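Local coordinates for phosphotriesterase homology protein (Escherichia coli, PDB 1BF6) that hydrolyses phosphorylated glyceryl acetates, and also aromatic acetates and propionates, with the help of two bound zinc ions, at residues F2-T8 / L282-S287; M39-M43 / E71-N75. Numbering follows the deposited sequence.

Interaction 1 (F2-T8 / L282-S287); sequences FDPTGYT and LRENPS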
ATOM      1  N   PHE A   2       6.724  11.930   9.437  1.00 25.24           N
ATOM      2  CA  PHE A   2       6.676  10.503   9.773  1.00 20.66           C
ATOM      3  C   PHE A   2       7.127  10.299  11.224  1.00 19.90           C
ATOM      4  O   PHE A   2       8.170  10.801  11.633  1.00 18.80           O
ATOM      5  CB  PHE A   2       7.560   9.696   8.817  1.00 18.43           C
ATOM      6  CG  PHE A   2       7.402   8.200   8.944  1.00 16.95           C
ATOM      7  CD1 PHE A   2       8.059   7.493   9.954  1.00 16.48           C
ATOM      8  CD2 PHE A   2       6.606   7.493   8.050  1.00 14.63           C
ATOM      9  CE1 PHE A   2       7.928   6.115  10.076  1.00 15.60           C
ATOM     10  CE2 PHE A   2       6.468   6.104   8.164  1.00 14.36           C
ATOM     11  CZ  PHE A   2       7.127   5.417   9.174  1.00 14.88           C
ATOM     12  N   ASP A   3       6.316   9.578  11.993  1.00 16.81           N
ATOM     13  CA  ASP A   3       6.593   9.304  13.404  1.00 15.22           C
ATOM     14  C   ASP A   3       7.028   7.848  13.528  1.00 13.03           C
ATOM     15  O   ASP A   3       6.194   6.944  13.497  1.00 12.19           O
ATOM     16  CB  ASP A   3       5.317   9.556  14.217  1.00 14.66           C
ATOM     17  CG  ASP A   3       5.532   9.455  15.722  1.00 14.81           C
ATOM     18  OD1 ASP A   3       6.554   8.889  16.173  1.00 10.50           O
ATOM     19  OD2 ASP A   3       4.651   9.944  16.460  1.00 15.54           O
ATOM     20  N   PRO A   4       8.343   7.600  13.692  1.00 12.08           N
ATOM     21  CA  PRO A   4       8.875   6.237  13.813  1.00 12.20           C
ATOM     22  C   PRO A   4       8.590   5.553  15.156  1.00 11.17           C
ATOM     23  O   PRO A   4       8.833   4.351  15.302  1.00 11.55           O
ATOM     24  CB  PRO A   4      10.375   6.438  13.587  1.00 11.27           C
ATOM     25  CG  PRO A   4      10.624   7.753  14.237  1.00 12.05           C
ATOM     26  CD  PRO A   4       9.418   8.601  13.837  1.00 13.40           C
ATOM     27  N   THR A   5       8.047   6.311  16.110  1.00 12.15           N
ATOM     28  CA  THR A   5       7.721   5.764  17.427  1.00 13.89           C
ATOM     29  C   THR A   5       6.364   5.054  17.436  1.00 15.46           C
ATOM     30  O   THR A   5       6.056   4.305  18.366  1.00 17.49           O
ATOM     31  CB  THR A   5       7.732   6.848  18.531  1.00 13.99           C
ATOM     32  OG1 THR A   5       6.586   7.694  18.396  1.00 14.60           O
ATOM     33  CG2 THR A   5       9.002   7.693  18.446  1.00 15.64           C
ATOM     34  N   GLY A   6       5.557   5.276  16.400  1.00 13.62           N
ATOM     35  CA  GLY A   6       4.250   4.636  16.339  1.00 12.44           C
ATOM     36  C   GLY A   6       4.103   3.623  15.219  1.00 11.55           C
ATOM     37  O   GLY A   6       5.013   3.451  14.409  1.00 11.04           O
ATOM     38  N   TYR A   7       2.948   2.960  15.163  1.00  8.71           N
ATOM     39  CA  TYR A   7       2.663   1.964  14.137  1.00  8.51           C
ATOM     40  C   TYR A   7       2.348   2.605  12.783  1.00  7.14           C
ATOM     41  O   TYR A   7       1.903   3.757  12.710  1.00  8.54           O
ATOM     42  CB  TYR A   7       1.474   1.099  14.549  1.00  9.86           C
ATOM     43  CG  TYR A   7       1.711   0.208  15.754  1.00 10.88           C
ATOM     44  CD1 TYR A   7       2.953  -0.400  15.970  1.00 10.53           C
ATOM     45  CD2 TYR A   7       0.671  -0.089  16.632  1.00 11.20           C
ATOM     46  CE1 TYR A   7       3.144  -1.286  17.022  1.00 12.68           C
ATOM     47  CE2 TYR A   7       0.851  -0.969  17.685  1.00 12.19           C
ATOM     48  CZ  TYR A   7       2.086  -1.566  17.875  1.00 12.04           C
ATOM     49  OH  TYR A   7       2.266  -2.439  18.916  1.00 13.54           O
ATOM     50  N   THR A   8       2.535   1.822  11.725  1.00  7.89           N
ATOM     51  CA  THR A   8       2.280   2.279  10.365  1.00  6.63           C
ATOM     52  C   THR A   8       1.464   1.241   9.590  1.00  5.80           C
ATOM     53  O   THR A   8       1.805   0.049   9.585  1.00  6.35           O
ATOM     54  CB  THR A   8       3.628   2.517   9.592  1.00  6.10           C
ATOM     55  OG1 THR A   8       4.381   3.555  10.225  0.50  2.00           O
ATOM     56  CG2 THR A   8       3.359   2.894   8.131  0.50  2.38           C
ATOM     57  N   LEU A 282       4.869  -3.845  12.401  1.00  5.99           N
ATOM     58  CA  LEU A 282       4.129  -2.585  12.478  1.00  6.77           C
ATOM     59  C   LEU A 282       4.892  -1.290  12.728  1.00  8.28           C
ATOM     60  O   LEU A 282       4.418  -0.218  12.355  1.00  8.78           O
ATOM     61  CB  LEU A 282       2.987  -2.691  13.501  1.00  9.08           C
ATOM     62  CG  LEU A 282       1.806  -3.609  13.172  1.00 11.51           C
ATOM     63  CD1 LEU A 282       0.795  -3.559  14.334  1.00 11.92           C
ATOM     64  CD2 LEU A 282       1.140  -3.160  11.865  1.00 12.01           C
ATOM     65  N   ARG A 283       6.045  -1.369  13.391  1.00 10.05           N
ATOM     66  CA  ARG A 283       6.807  -0.163  13.684  1.00 10.68           C
ATOM     67  C   ARG A 283       8.210  -0.142  13.084  1.00 10.11           C
ATOM     68  O   ARG A 283       8.562   0.803  12.377  1.00  9.44           O
ATOM     69  CB  ARG A 283       6.891   0.076  15.203  1.00 12.69           C
ATOM     70  CG  ARG A 283       7.663   1.340  15.611  1.00 16.37           C
ATOM     71  CD  ARG A 283       8.153   1.272  17.061  1.00 22.56           C
ATOM     72  NE  ARG A 283       7.029   1.133  17.982  1.00 29.93           N
ATOM     73  CZ  ARG A 283       6.943   0.244  18.975  1.00 32.42           C
ATOM     74  NH1 ARG A 283       7.931  -0.616  19.222  1.00 32.01           N
ATOM     75  NH2 ARG A 283       5.824   0.179  19.690  1.00 33.38           N
ATOM     76  N   GLU A 284       9.005  -1.174  13.360  1.00 10.46           N
ATOM     77  CA  GLU A 284      10.382  -1.212  12.875  1.00 12.45           C
ATOM     78  C   GLU A 284      10.500  -1.178  11.359  1.00 11.70           C
ATOM     79  O   GLU A 284      11.105  -0.259  10.797  1.00 10.93           O
ATOM     80  CB  GLU A 284      11.122  -2.424  13.427  1.00 16.91           C
ATOM     81  CG  GLU A 284      11.243  -2.427  14.943  1.00 25.28           C
ATOM     82  CD  GLU A 284      12.261  -3.441  15.456  1.00 31.97           C
ATOM     83  OE1 GLU A 284      13.115  -3.907  14.658  1.00 34.19           O
ATOM     84  OE2 GLU A 284      12.214  -3.763  16.665  1.00 35.14           O
ATOM     85  N   ASN A 285       9.892  -2.157  10.706  1.00 10.03           N
ATOM     86  CA  ASN A 285       9.933  -2.247   9.247  1.00 10.66           C
ATOM     87  C   ASN A 285       9.527  -0.964   8.515  1.00  9.98           C
ATOM     88  O   ASN A 285      10.278  -0.478   7.677  1.00  9.57           O
ATOM     89  CB  ASN A 285       9.123  -3.458   8.741  1.00 10.48           C
ATOM     90  CG  ASN A 285       9.785  -4.782   9.065  1.00  9.30           C
ATOM     91  OD1 ASN A 285      10.897  -4.826   9.591  1.00 11.44           O
ATOM     92  ND2 ASN A 285       9.105  -5.870   8.750  1.00  8.10           N
ATOM     93  N   PRO A 286       8.351  -0.389   8.830  1.00  9.71           N
ATOM     94  CA  PRO A 286       7.919   0.844   8.157  1.00 10.36           C
ATOM     95  C   PRO A 286       8.885   2.012   8.372  1.00 11.73           C
ATOM     96  O   PRO A 286       9.156   2.787   7.447  1.00  9.41           O
ATOM     97  CB  PRO A 286       6.572   1.135   8.811  1.00 11.20           C
ATOM     98  CG  PRO A 286       6.053  -0.215   9.142  1.00 13.17           C
ATOM     99  CD  PRO A 286       7.274  -0.911   9.696  1.00 10.98           C
ATOM    100  N   SER A 287       9.364   2.160   9.608  1.00 12.80           N
ATOM    101  CA  SER A 287      10.305   3.227   9.940  1.00 14.80           C
ATOM    102  C   SER A 287      11.577   3.111   9.095  1.00 13.86           C
ATOM    103  O   SER A 287      12.123   4.117   8.668  1.00 17.16           O
ATOM    104  CB  SER A 287      10.663   3.181  11.426  1.00 15.57           C
ATOM    105  OG  SER A 287       9.517   3.430  12.227  1.00 19.96           O
TER
HETATM  106  O   HOH W   1       6.363   3.266  12.060  1.00  8.03           O
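Closing a TIM barrel means bringing the last helix back to the first strand, and here the join is made by backbone and side chains alike. Leu282 opens the helical side with its carbonyl, which takes a hydrogen bond from the strand: Thr8 N lies 2.8 Å from Leu282 O. Pro286 has no N-H, so Leu282 O lacks its usual helical partner and can accept from Thr8 N; a wider, pi-type turn at 282-284 and a kink accompany this. Leu282 CD1 also sits 4.0 Å from the centroid of the Tyr7 ring, almost on its normal, a CH-pi contact. Arg283 runs along the turn from Asp3 to Gly6, with CG 3.2 Å from Pro4 O and NE giving a weak hydrogen bond of 3.3 Å to Thr5 O. That type I turn is held by Asp3, whose OD1 receives Thr5 N at 3.0 Å as an Asx turn and Thr5 OG1 at 2.5 Å. Pro286 presses its CB to 3.3 Å from Thr8 CB. Ser287 OG returns to Arg283 O, 2.8 Å away, and also meets Pro4 CB at 3.4 Å, while Phe2 CE1 lies 3.7 Å from Ser287 CA. Water 1 bridges the segments, 2.7 Å from both Gly6 O and Thr8 OG1 and weakly hydrogen-bonded to Arg283 O at 3.3 Å. Arg283 and Asp279 belong to the glucose-binding site, and Tyr7 OH is hydrogen-bonded to Asp279. The strand continues as 7-12 beside strand 47-52, where Asn49 meets Thr8 OG1, while helix 275-289 rests Leu282 and Pro286 on strand 237-239.

Interaction 2 (M39-M43 / E71-N75); sequences MNDLM and ETGIN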
ATOM      1  N   MET A  39      -9.413   7.409  11.991  1.00 11.10           N
ATOM      2  CA  MET A  39      -8.010   7.748  12.243  1.00  9.98           C
ATOM      3  C   MET A  39      -7.806   7.972  13.735  1.00 11.26           C
ATOM      4  O   MET A  39      -6.777   7.591  14.276  1.00 13.28           O
ATOM      5  CB  MET A  39      -7.562   8.968  11.420  1.00 10.07           C
ATOM      6  CG  MET A  39      -7.572   8.741   9.897  1.00  6.84           C
ATOM      7  SD  MET A  39      -6.595   7.348   9.289  1.00 10.47           S
ATOM      8  CE  MET A  39      -7.898   6.141   8.829  1.00 11.58           C
ATOM      9  N   ASN A  40      -8.801   8.553  14.405  1.00 12.87           N
ATOM     10  CA  ASN A  40      -8.724   8.762  15.851  1.00 14.24           C
ATOM     11  C   ASN A  40      -8.688   7.403  16.561  1.00 13.91           C
ATOM     12  O   ASN A  40      -7.954   7.227  17.534  1.00 13.74           O
ATOM     13  CB  ASN A  40      -9.911   9.586  16.359  1.00 15.32           C
ATOM     14  CG  ASN A  40      -9.821  11.050  15.972  1.00 17.76           C
ATOM     15  OD1 ASN A  40     -10.835  11.749  15.908  1.00 20.40           O
ATOM     16  ND2 ASN A  40      -8.612  11.530  15.740  1.00 17.22           N
ATOM     17  N   ASP A  41      -9.458   6.438  16.053  1.00 12.95           N
ATOM     18  CA  ASP A  41      -9.486   5.087  16.626  1.00 12.41           C
ATOM     19  C   ASP A  41      -8.108   4.437  16.455  1.00 13.71           C
ATOM     20  O   ASP A  41      -7.612   3.746  17.347  1.00 11.98           O
ATOM     21  CB  ASP A  41     -10.537   4.209  15.927  1.00 12.33           C
ATOM     22  CG  ASP A  41     -11.973   4.688  16.151  1.00 12.19           C
ATOM     23  OD1 ASP A  41     -12.196   5.667  16.900  1.00 14.00           O
ATOM     24  OD2 ASP A  41     -12.881   4.076  15.549  1.00 13.14           O
ATOM     25  N   LEU A  42      -7.508   4.638  15.284  1.00 11.70           N
ATOM     26  CA  LEU A  42      -6.187   4.091  15.017  1.00 11.69           C
ATOM     27  C   LEU A  42      -5.161   4.684  15.991  1.00 10.31           C
ATOM     28  O   LEU A  42      -4.314   3.964  16.516  1.00 10.74           O
ATOM     29  CB  LEU A  42      -5.754   4.392  13.575  1.00 11.10           C
ATOM     30  CG  LEU A  42      -6.347   3.573  12.429  1.00  8.43           C
ATOM     31  CD1 LEU A  42      -5.757   4.086  11.108  1.00  9.95           C
ATOM     32  CD2 LEU A  42      -6.057   2.094  12.610  1.00  8.12           C
ATOM     33  N   MET A  43      -5.262   5.989  16.226  1.00 10.54           N
ATOM     34  CA  MET A  43      -4.354   6.718  17.117  1.00 13.64           C
ATOM     35  C   MET A  43      -4.371   6.130  18.536  1.00 15.08           C
ATOM     36  O   MET A  43      -3.325   6.019  19.178  1.00 14.72           O
ATOM     37  CB  MET A  43      -4.740   8.210  17.174  1.00 15.84           C
ATOM     38  CG  MET A  43      -4.597   9.007  15.865  1.00 19.82           C
ATOM     39  SD  MET A  43      -2.912   9.489  15.520  1.00 28.32           S
ATOM     40  CE  MET A  43      -2.780  10.971  16.471  1.00 24.40           C
ATOM     41  N   GLU A  71      -6.966  17.556  11.431  1.00 16.36           N
ATOM     42  CA  GLU A  71      -8.011  17.195  12.383  1.00 16.86           C
ATOM     43  C   GLU A  71      -7.613  16.163  13.433  1.00 16.39           C
ATOM     44  O   GLU A  71      -7.838  16.370  14.619  1.00 18.65           O
ATOM     45  CB  GLU A  71      -9.231  16.685  11.600  1.00 18.62           C
ATOM     46  CG  GLU A  71     -10.405  16.157  12.436  1.00 21.16           C
ATOM     47  CD  GLU A  71     -11.043  17.215  13.322  1.00 23.73           C
ATOM     48  OE1 GLU A  71     -11.225  18.362  12.855  1.00 22.22           O
ATOM     49  OE2 GLU A  71     -11.365  16.893  14.491  1.00 24.87           O
ATOM     50  N   THR A  72      -6.987  15.076  12.992  1.00 15.65           N
ATOM     51  CA  THR A  72      -6.616  13.960  13.864  1.00 13.84           C
ATOM     52  C   THR A  72      -5.160  13.859  14.345  1.00 15.21           C
ATOM     53  O   THR A  72      -4.875  13.152  15.315  1.00 14.74           O
ATOM     54  CB  THR A  72      -6.968  12.636  13.173  1.00 14.11           C
ATOM     55  OG1 THR A  72      -6.131  12.458  12.021  1.00 14.43           O
ATOM     56  CG2 THR A  72      -8.414  12.649  12.710  1.00 11.89           C
ATOM     57  N   GLY A  73      -4.234  14.524  13.659  1.00 12.95           N
ATOM     58  CA  GLY A  73      -2.841  14.443  14.061  1.00 11.86           C
ATOM     59  C   GLY A  73      -2.129  13.228  13.489  1.00 13.06           C
ATOM     60  O   GLY A  73      -0.933  13.031  13.720  1.00 11.73           O
ATOM     61  N   ILE A  74      -2.852  12.386  12.756  1.00 11.82           N
ATOM     62  CA  ILE A  74      -2.211  11.224  12.168  1.00 11.89           C
ATOM     63  C   ILE A  74      -1.352  11.721  10.994  1.00 11.85           C
ATOM     64  O   ILE A  74      -1.569  12.823  10.485  1.00  9.65           O
ATOM     65  CB  ILE A  74      -3.235  10.160  11.708  1.00 12.35           C
ATOM     66  CG1 ILE A  74      -2.549   8.787  11.654  1.00 12.39           C
ATOM     67  CG2 ILE A  74      -3.883  10.567  10.374  1.00 13.23           C
ATOM     68  CD1 ILE A  74      -3.480   7.624  11.510  1.00 14.16           C
ATOM     69  N   ASN A  75      -0.307  10.969  10.664  1.00 12.47           N
ATOM     70  CA  ASN A  75       0.564  11.343   9.552  1.00 13.30           C
ATOM     71  C   ASN A  75       0.218  10.511   8.324  1.00 11.71           C
ATOM     72  O   ASN A  75       0.184   9.283   8.378  1.00 10.19           O
ATOM     73  CB  ASN A  75       2.042  11.157   9.906  1.00 14.69           C
ATOM     74  CG  ASN A  75       2.962  11.606   8.777  1.00 17.57           C
ATOM     75  OD1 ASN A  75       3.735  10.814   8.229  1.00 18.58           O
ATOM     76  ND2 ASN A  75       2.873  12.886   8.418  1.00 18.23           N
TER
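Ile74 points its side chain at helix 32-44 and meets three of its residues: Ile74 CD1 lies 3.8 Å from Met39 SD and 4.2 Å from Leu42 CD1, while Ile74 CB is 3.9 Å from Met43 SD. Met39, Leu42 and Met43 follow the i, i+3, i+4 spacing that puts side chains on one face of a helix, so a single isoleucine can touch all three. Beside it Thr72 faces the same helix, with CG2 3.2 Å from Asn40 ND2 and OG1 3.8 Å from Met39 CB. The hydroxyl is turned back to its own helix: Thr72 OG1 is hydrogen-bonded to Val68 O and also takes a weak hydrogen bond of 3.4 Å from Ile74 N. This is the packing of consecutive helices on the outside of a beta/alpha barrel: helix 32-44 leads into strand 47-52, helix 62-72 into strand 75-80, and Met39 and Ile74 both rest on Val50 of the strand between. Gly73 makes the exit from the second helix with a positive phi of 85°, a conformation in which a CB would be jammed against the preceding carbonyl oxygen. Met43 CE reaches over the turn to lie 3.2 Å from Thr72 O and 3.8 Å from Gly73 C.

The two contacts lie on one side of the barrel, their centres 14 Å apart, and each contributes residues to the parallel sheet, at its outer strands 7-12 and 75-80, with 47-52 between. Along the chain interaction 2 is nested within interaction 1: residues 39-43 and 71-75 are neighbours in the early beta/alpha units, whereas helix 275-289, which holds 282-287, spans from strand 237-239 to strand 7-12 and so packs across the junction between the last and first strands. The two meet directly where Phe2 CA packs 3.3 Å from Asn75 OD1. The pair illustrates how a barrel is held together, by local and long-range packing around strands whose C-terminal ends carry the zinc ligands.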